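Local coordinates for protein agmatine N-acetyltransferase (Drosophila melanogaster, PDB 7CIW) that transfers an acetyl group from acetyl-CoA to agmatine and probably also acylates arylalkylamines such as dopamine and serotonin, at residues V16-Q21 against G69-A74; E20-F25 against F52-V57; V75-K80 against E148-R153. The protein carries 1 engineered substitution. All coordinates share one frame; numbering follows the deposited sequence.

Contact 1. Residues V16-Q21 against G69-A74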
loop_
_atom_site.group_PDB
_atom_site.type_symbol
_atom_site.label_atom_id
_atom_site.label_comp_id
_atom_site.label_asym_id
_atom_site.label_seq_id
_atom_site.Cartn_x
_atom_site.Cartn_y
_atom_site.Cartn_z
ATOM N N VAL A 16 16.600 7.653 -4.222
ATOM C CA VAL A 16 16.838 6.918 -5.455
ATOM C C VAL A 16 18.302 6.491 -5.456
ATOM O O VAL A 16 19.203 7.312 -5.653
ATOM C CB VAL A 16 16.470 7.766 -6.688
ATOM C CG1 VAL A 16 14.956 7.797 -6.864
ATOM C CG2 VAL A 16 17.000 9.190 -6.536
ATOM N N GLY A 17 18.550 5.209 -5.190
ATOM C CA GLY A 17 19.898 4.736 -4.936
ATOM C C GLY A 17 20.058 4.274 -3.502
ATOM O O GLY A 17 21.045 4.595 -2.831
ATOM N N GLU A 18 19.072 3.511 -3.031
ATOM C CA GLU A 18 18.986 3.025 -1.660
ATOM C C GLU A 18 17.784 2.094 -1.625
ATOM O O GLU A 18 17.302 1.676 -0.564
ATOM C CB GLU A 18 18.865 4.193 -0.674
ATOM C CG GLU A 18 18.768 3.820 0.800
ATOM C CD GLU A 18 17.598 4.506 1.472
ATOM O OE1 GLU A 18 16.870 3.847 2.254
ATOM O OE2 GLU A 18 17.410 5.713 1.201
ATOM N N THR A 19 17.305 1.746 -2.818
ATOM C CA THR A 19 16.121 0.912 -2.920
ATOM C C THR A 19 16.376 -0.523 -2.485
ATOM O O THR A 19 15.416 -1.232 -2.169
ATOM C CB THR A 19 15.580 0.928 -4.350
ATOM O OG1 THR A 19 16.588 0.473 -5.255
ATOM C CG2 THR A 19 15.154 2.342 -4.743
ATOM N N GLU A 20 17.629 -0.983 -2.466
ATOM C CA GLU A 20 17.844 -2.386 -2.125
ATOM C C GLU A 20 17.503 -2.657 -0.668
ATOM O O GLU A 20 16.851 -3.662 -0.355
ATOM C CB GLU A 20 19.276 -2.818 -2.414
ATOM C CG GLU A 20 19.463 -4.302 -2.178
ATOM C CD GLU A 20 20.878 -4.762 -2.441
ATOM O OE1 GLU A 20 21.151 -5.230 -3.567
ATOM O OE2 GLU A 20 21.712 -4.654 -1.518
ATOM N N GLN A 21 17.937 -1.777 0.235
ATOM C CA GLN A 21 17.609 -1.957 1.642
ATOM C C GLN A 21 16.103 -1.933 1.853
ATOM O O GLN A 21 15.568 -2.715 2.643
ATOM C CB GLN A 21 18.280 -0.870 2.481
ATOM C CG GLN A 21 19.782 -1.072 2.689
ATOM C CD GLN A 21 20.156 -2.523 2.925
ATOM O OE1 GLN A 21 19.576 -3.198 3.779
ATOM N NE2 GLN A 21 21.130 -3.018 2.156
ATOM N N GLY A 69 20.586 2.338 11.746
ATOM C CA GLY A 69 20.798 2.124 10.334
ATOM C C GLY A 69 19.938 1.050 9.706
ATOM O O GLY A 69 19.999 0.872 8.485
ATOM N N ARG A 70 19.131 0.346 10.489
ATOM C CA ARG A 70 18.301 -0.747 10.000
ATOM C C ARG A 70 16.877 -0.248 9.795
ATOM O O ARG A 70 16.324 0.443 10.660
ATOM C CB ARG A 70 18.326 -1.911 10.994
ATOM C CG ARG A 70 17.369 -3.043 10.708
ATOM C CD ARG A 70 17.690 -4.253 11.588
ATOM N NE ARG A 70 16.515 -4.770 12.292
ATOM C CZ ARG A 70 16.278 -6.065 12.499
ATOM N NH1 ARG A 70 17.134 -6.975 12.055
ATOM N NH2 ARG A 70 15.184 -6.449 13.147
ATOM N N ILE A 71 16.284 -0.593 8.659
ATOM C CA ILE A 71 14.887 -0.239 8.414
ATOM C C ILE A 71 13.994 -1.140 9.255
ATOM O O ILE A 71 14.105 -2.370 9.199
ATOM C CB ILE A 71 14.544 -0.352 6.921
ATOM C CG1 ILE A 71 15.362 0.652 6.112
ATOM C CG2 ILE A 71 13.034 -0.152 6.704
ATOM C CD1 ILE A 71 15.347 0.377 4.612
ATOM N N VAL A 72 13.113 -0.525 10.043
ATOM C CA VAL A 72 12.167 -1.259 10.874
ATOM C C VAL A 72 10.723 -1.005 10.471
ATOM O O VAL A 72 9.818 -1.662 11.008
ATOM C CB VAL A 72 12.373 -0.944 12.376
ATOM C CG1 VAL A 72 13.720 -1.487 12.829
ATOM C CG2 VAL A 72 12.301 0.554 12.643
ATOM N N ALA A 73 10.476 -0.094 9.536
ATOM C CA ALA A 73 9.134 0.145 9.029
ATOM C C ALA A 73 9.264 0.902 7.714
ATOM O O ALA A 73 10.258 1.593 7.483
ATOM C CB ALA A 73 8.276 0.928 10.031
ATOM N N ALA A 74 8.259 0.775 6.857
ATOM C CA ALA A 74 8.329 1.442 5.566
ATOM C C ALA A 74 6.933 1.719 5.036
ATOM O O ALA A 74 5.995 0.961 5.294
ATOM C CB ALA A 74 9.096 0.600 4.533
#
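Q21 and I71 meet where a strand sends one methyl group against the first turn of a helix. The end of the I71 chain does the touching. Its CG1 lies anti to the carbonyl carbon (chi1 -64°) and the chain then runs on nearly straight, which carries CD1 out from the strand to the helix while CG2 stays closer to its own backbone. CD1 lies 3.7 Å from Q21 O, a carbonyl already engaged by F25 N in the helix, and 3.8 Å from Q21 CB. The glutamine thus offers its methylene root and backbone rather than its amide, because chi1 (-75°) already turns CG away from I71, and the amide goes on to the exposed side. E18, the N-cap residue of this helix, makes a marginal approach, OE1 standing 4.5 Å from I71 CD1; its OE2 accepts the backbone N-H of D15. No hydrogen bond joins 16-21 to 69-74, and little surface is buried between them. The contact lies at the protein surface, where the start of helix 19-30 meets the beginning of strand 70-80, with I71 also packing on F25 farther along that helix and on V64 and L66 of the adjacent strand 62-67.

Contact 2. Residues E20-F25 against F52-V57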
loop_
_atom_site.group_PDB
_atom_site.type_symbol
_atom_site.label_atom_id
_atom_site.label_comp_id
_atom_site.label_asym_id
_atom_site.label_seq_id
_atom_site.Cartn_x
_atom_site.Cartn_y
_atom_site.Cartn_z
ATOM N N GLU A 20 17.629 -0.983 -2.466
ATOM C CA GLU A 20 17.844 -2.386 -2.125
ATOM C C GLU A 20 17.503 -2.657 -0.668
ATOM O O GLU A 20 16.851 -3.662 -0.355
ATOM C CB GLU A 20 19.276 -2.818 -2.414
ATOM C CG GLU A 20 19.463 -4.302 -2.178
ATOM C CD GLU A 20 20.878 -4.762 -2.441
ATOM O OE1 GLU A 20 21.151 -5.230 -3.567
ATOM O OE2 GLU A 20 21.712 -4.654 -1.518
ATOM N N GLN A 21 17.937 -1.777 0.235
ATOM C CA GLN A 21 17.609 -1.957 1.642
ATOM C C GLN A 21 16.103 -1.933 1.853
ATOM O O GLN A 21 15.568 -2.715 2.643
ATOM C CB GLN A 21 18.280 -0.870 2.481
ATOM C CG GLN A 21 19.782 -1.072 2.689
ATOM C CD GLN A 21 20.156 -2.523 2.925
ATOM O OE1 GLN A 21 19.576 -3.198 3.779
ATOM N NE2 GLN A 21 21.130 -3.018 2.156
ATOM N N LEU A 22 15.403 -1.036 1.152
ATOM C CA LEU A 22 13.947 -0.977 1.269
ATOM C C LEU A 22 13.314 -2.287 0.832
ATOM O O LEU A 22 12.428 -2.819 1.506
ATOM C CB LEU A 22 13.397 0.180 0.432
ATOM C CG LEU A 22 11.878 0.194 0.202
ATOM C CD1 LEU A 22 11.135 0.357 1.532
ATOM C CD2 LEU A 22 11.482 1.313 -0.769
ATOM N N MET A 23 13.745 -2.813 -0.311
ATOM C CA MET A 23 13.158 -4.059 -0.793
ATOM C C MET A 23 13.501 -5.220 0.135
ATOM O O MET A 23 12.668 -6.098 0.370
ATOM C CB MET A 23 13.627 -4.337 -2.221
ATOM C CG MET A 23 12.957 -5.548 -2.865
ATOM S SD MET A 23 11.154 -5.589 -2.715
ATOM C CE MET A 23 10.715 -4.076 -3.568
ATOM N N THR A 24 14.715 -5.233 0.692
ATOM C CA THR A 24 15.062 -6.281 1.643
ATOM C C THR A 24 14.134 -6.265 2.852
ATOM O O THR A 24 13.670 -7.326 3.300
ATOM C CB THR A 24 16.527 -6.123 2.052
ATOM O OG1 THR A 24 17.333 -6.327 0.887
ATOM C CG2 THR A 24 16.912 -7.136 3.120
ATOM N N PHE A 25 13.828 -5.074 3.383
ATOM C CA PHE A 25 12.860 -4.991 4.477
ATOM C C PHE A 25 11.487 -5.482 4.029
ATOM O O PHE A 25 10.829 -6.252 4.739
ATOM C CB PHE A 25 12.754 -3.557 5.009
ATOM C CG PHE A 25 11.576 -3.356 5.921
ATOM C CD1 PHE A 25 11.641 -3.747 7.249
ATOM C CD2 PHE A 25 10.384 -2.829 5.436
ATOM C CE1 PHE A 25 10.541 -3.596 8.090
ATOM C CE2 PHE A 25 9.287 -2.676 6.277
ATOM C CZ PHE A 25 9.373 -3.064 7.600
ATOM N N PHE A 52 7.171 -2.451 -9.309
ATOM C CA PHE A 52 6.154 -1.413 -9.203
ATOM C C PHE A 52 6.288 -0.645 -7.897
ATOM O O PHE A 52 6.207 0.590 -7.881
ATOM C CB PHE A 52 4.751 -1.987 -9.304
ATOM C CG PHE A 52 3.708 -0.993 -8.892
ATOM C CD1 PHE A 52 3.529 0.167 -9.634
ATOM C CD2 PHE A 52 2.985 -1.154 -7.727
ATOM C CE1 PHE A 52 2.601 1.120 -9.258
ATOM C CE2 PHE A 52 2.050 -0.195 -7.342
ATOM C CZ PHE A 52 1.867 0.943 -8.116
ATOM N N LEU A 53 6.460 -1.357 -6.781
ATOM C CA LEU A 53 6.652 -0.651 -5.518
ATOM C C LEU A 53 7.824 0.309 -5.622
ATOM O O LEU A 53 7.715 1.487 -5.258
ATOM C CB LEU A 53 6.859 -1.648 -4.372
ATOM C CG LEU A 53 5.589 -2.362 -3.902
ATOM C CD1 LEU A 53 5.819 -3.035 -2.555
ATOM C CD2 LEU A 53 4.416 -1.388 -3.826
ATOM N N LEU A 54 8.949 -0.165 -6.168
ATOM C CA LEU A 54 10.130 0.679 -6.235
ATOM C C LEU A 54 9.968 1.813 -7.237
ATOM O O LEU A 54 10.667 2.825 -7.124
ATOM C CB LEU A 54 11.353 -0.174 -6.572
ATOM C CG LEU A 54 11.751 -1.157 -5.468
ATOM C CD1 LEU A 54 13.015 -1.928 -5.892
ATOM C CD2 LEU A 54 11.953 -0.449 -4.110
ATOM N N SER A 55 9.049 1.681 -8.198
ATOM C CA SER A 55 8.806 2.764 -9.144
ATOM C C SER A 55 8.242 4.010 -8.472
ATOM O O SER A 55 8.180 5.066 -9.108
ATOM C CB SER A 55 7.861 2.297 -10.254
ATOM O OG SER A 55 6.514 2.227 -9.816
ATOM N N ASN A 56 7.835 3.919 -7.209
ATOM C CA ASN A 56 7.339 5.080 -6.494
ATOM C C ASN A 56 8.433 5.862 -5.796
ATOM O O ASN A 56 8.186 6.998 -5.379
ATOM C CB ASN A 56 6.284 4.649 -5.467
ATOM C CG ASN A 56 5.076 4.078 -6.117
ATOM O OD1 ASN A 56 4.255 4.808 -6.678
ATOM N ND2 ASN A 56 4.958 2.756 -6.081
ATOM N N VAL A 57 9.630 5.284 -5.659
ATOM C CA VAL A 57 10.712 5.979 -4.959
ATOM C C VAL A 57 11.047 7.322 -5.593
ATOM O O VAL A 57 11.258 8.292 -4.850
ATOM C CB VAL A 57 11.926 5.052 -4.813
ATOM C CG1 VAL A 57 13.124 5.816 -4.245
ATOM C CG2 VAL A 57 11.557 3.870 -3.911
#
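L54 is met by two side chains from helix 19-30, those of L22 and M23. The segment 52-57 begins with F52, whose ring packs edge-to-face with H129 and whose carbonyl O takes a bond from S55 OG (2.6 Å). L53 is buried and packs on Y31, H129 and A130. L54 comes next: L22 and L54 lie alongside each other, running in opposing directions, with 3.8 Å between L22 CD2 and L54 CD2, while the methionine crosses it. Bends at chi2 (49°) and chi3 (60°) fold the M23 chain so that its terminal CE sits 3.6 Å from L54 CG and also near both leucine methyls. Were L54 cut back to an alanine, M23 CE and L22 CD2 would probably lose the partner they share, and a gap would be likely to open beside the turn. Beyond S55, N56 turns its ND2 back to L53 O (3.1 Å), which it reaches from above the carbonyl plane and from the same face as N56 N. V57 closes a type I turn from L54, and its CG2 lies 4.1 Å from L22 CD2. The S55 hydroxyl and the N56 amide nitrogen are bonded within the segment, leaving only hydrocarbon and the methionine end to cross between the two segments: such a contact depends on shape and burial, with no directional bond to fix its register.

Contact 3. Residues V75-K80 against E148-R153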
loop_
_atom_site.group_PDB
_atom_site.type_symbol
_atom_site.label_atom_id
_atom_site.label_comp_id
_atom_site.label_asym_id
_atom_site.label_seq_id
_atom_site.Cartn_x
_atom_site.Cartn_y
_atom_site.Cartn_z
ATOM N N VAL A 75 6.815 2.798 4.262
ATOM C CA VAL A 75 5.588 3.111 3.537
ATOM C C VAL A 75 5.951 3.500 2.110
ATOM O O VAL A 75 6.950 4.187 1.870
ATOM C CB VAL A 75 4.778 4.216 4.263
ATOM C CG1 VAL A 75 5.560 5.549 4.320
ATOM C CG2 VAL A 75 3.372 4.384 3.643
ATOM N N VAL A 76 5.180 2.999 1.155
ATOM C CA VAL A 76 5.382 3.288 -0.258
ATOM C C VAL A 76 4.100 3.928 -0.757
ATOM O O VAL A 76 3.019 3.353 -0.596
ATOM C CB VAL A 76 5.714 2.017 -1.057
ATOM C CG1 VAL A 76 5.723 2.312 -2.554
ATOM C CG2 VAL A 76 7.046 1.439 -0.614
ATOM N N ALA A 77 4.210 5.119 -1.334
ATOM C CA ALA A 77 3.037 5.830 -1.824
ATOM C C ALA A 77 3.371 6.458 -3.168
ATOM O O ALA A 77 4.537 6.692 -3.493
ATOM C CB ALA A 77 2.569 6.898 -0.828
ATOM N N GLY A 78 2.337 6.713 -3.963
ATOM C CA GLY A 78 2.519 7.402 -5.219
ATOM C C GLY A 78 1.244 8.036 -5.729
ATOM O O GLY A 78 0.144 7.741 -5.256
ATOM N N PRO A 79 1.371 8.911 -6.724
ATOM C CA PRO A 79 0.215 9.661 -7.221
ATOM C C PRO A 79 -0.677 8.849 -8.142
ATOM O O PRO A 79 -0.242 7.904 -8.807
ATOM C CB PRO A 79 0.870 10.809 -7.999
ATOM C CG PRO A 79 2.092 10.140 -8.584
ATOM C CD PRO A 79 2.594 9.212 -7.495
ATOM N N LYS A 80 -1.947 9.253 -8.193
ATOM C CA LYS A 80 -2.854 8.741 -9.211
ATOM C C LYS A 80 -3.850 9.829 -9.583
ATOM O O LYS A 80 -4.096 10.766 -8.818
ATOM C CB LYS A 80 -3.577 7.465 -8.746
ATOM C CG LYS A 80 -4.576 7.657 -7.631
ATOM C CD LYS A 80 -5.136 6.290 -7.185
ATOM C CE LYS A 80 -6.258 6.463 -6.171
ATOM N NZ LYS A 80 -6.750 5.138 -5.674
ATOM N N GLU A 148 1.159 9.432 8.732
ATOM C CA GLU A 148 1.122 10.878 8.921
ATOM C C GLU A 148 2.191 11.568 8.083
ATOM O O GLU A 148 1.962 12.654 7.536
ATOM C CB GLU A 148 1.289 11.216 10.401
ATOM C CG GLU A 148 0.098 10.760 11.245
ATOM C CD GLU A 148 -1.049 11.762 11.234
ATOM O OE1 GLU A 148 -0.990 12.731 10.447
ATOM O OE2 GLU A 148 -2.012 11.579 12.012
ATOM N N THR A 149 3.362 10.943 7.957
ATOM C CA THR A 149 4.412 11.515 7.115
ATOM C C THR A 149 3.963 11.598 5.668
ATOM O O THR A 149 4.221 12.596 4.981
ATOM C CB THR A 149 5.688 10.678 7.242
ATOM O OG1 THR A 149 6.067 10.621 8.622
ATOM C CG2 THR A 149 6.826 11.280 6.420
ATOM N N VAL A 150 3.283 10.554 5.187
ATOM C CA VAL A 150 2.753 10.567 3.829
ATOM C C VAL A 150 1.718 11.671 3.669
ATOM O O VAL A 150 1.702 12.379 2.656
ATOM C CB VAL A 150 2.166 9.193 3.474
ATOM C CG1 VAL A 150 1.383 9.269 2.153
ATOM C CG2 VAL A 150 3.295 8.175 3.400
ATOM N N ALA A 151 0.814 11.817 4.651
ATOM C CA ALA A 151 -0.194 12.865 4.544
ATOM C C ALA A 151 0.439 14.243 4.418
ATOM O O ALA A 151 -0.041 15.080 3.647
ATOM C CB ALA A 151 -1.138 12.837 5.750
ATOM N N GLN A 152 1.498 14.513 5.187
ATOM C CA GLN A 152 2.143 15.822 5.095
ATOM C C GLN A 152 2.825 16.004 3.748
ATOM O O GLN A 152 2.795 17.098 3.170
ATOM C CB GLN A 152 3.160 16.010 6.224
ATOM C CG GLN A 152 3.791 17.402 6.220
ATOM C CD GLN A 152 2.756 18.503 6.392
ATOM O OE1 GLN A 152 1.968 18.472 7.332
ATOM N NE2 GLN A 152 2.749 19.478 5.479
ATOM N N ARG A 153 3.439 14.941 3.233
ATOM C CA ARG A 153 4.029 15.009 1.904
ATOM C C ARG A 153 2.957 15.274 0.858
ATOM O O ARG A 153 3.174 16.033 -0.098
ATOM C CB ARG A 153 4.782 13.709 1.620
ATOM C CG ARG A 153 5.309 13.545 0.211
ATOM C CD ARG A 153 6.365 14.571 -0.125
ATOM N NE ARG A 153 7.064 14.208 -1.358
ATOM C CZ ARG A 153 7.812 15.042 -2.064
ATOM N NH1 ARG A 153 7.960 16.296 -1.661
ATOM N NH2 ARG A 153 8.401 14.623 -3.178
#
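V150 on helix 142-156 presses its two methyls against two apolar residues, V75 and A77, on one face of strand 70-80. The tight part is at V75. V150 CG2 comes within 3.6 Å of V75 CG1 and stays nearly as close to V75 CG2, so a single methyl rests against both branches of the other valine as the two side chains cross. The V75 torsion (chi1 63°) places CG1 between the backbone N and the carbonyl carbon, with CG2 anti to the N, so both branches are presented to the helix. Two residues on, A77 supplies only CB, 4.0 Å from V150 CG1; its small side chain lets the helix come close, the CA atoms of A77 and V150 being 7.4 Å apart. The helix belongs to the core of the GNAT fold: G139 and N141 just before it and G143 in its first turn bind coenzyme A, and it forms a beta-alpha-beta crossover between the parallel neighbours 125-133 and 161-166. V150 also packs on L126, and V75 on L131, itself a coenzyme A-binding residue. The looser side lies beyond this buried patch, where the helix turns polar: the partly exposed R153 is bonded through NH2 to the F59 carbonyl, and the exposed Q152 exchanges bonds with R155 and D156 of its own helix. On the strand, V76 points away from the helix and packs on N56 and C62, while P79 near the strand's end is exposed.

Overall arrangement
The three contacts grade from surface to interior as a worked case of packing on a sheet. Contact 1 is a surface touch, contact 2 is partly buried and contact 3 wholly so. Contacts 1 and 2 share helix 19-30 and lie side by side, joined by F25 and L22 resting on the strand residues 71-74; contact 3 takes up the same strand, 70-80, farther along. Contacts 2 and 3 meet through N56 and L53, which touch V76, A77 and G78. None has a hydrogen bond across it, yet the partners differ: a methyl on a helix backbone, then flexible leucine and methionine ends, then compact valine and alanine.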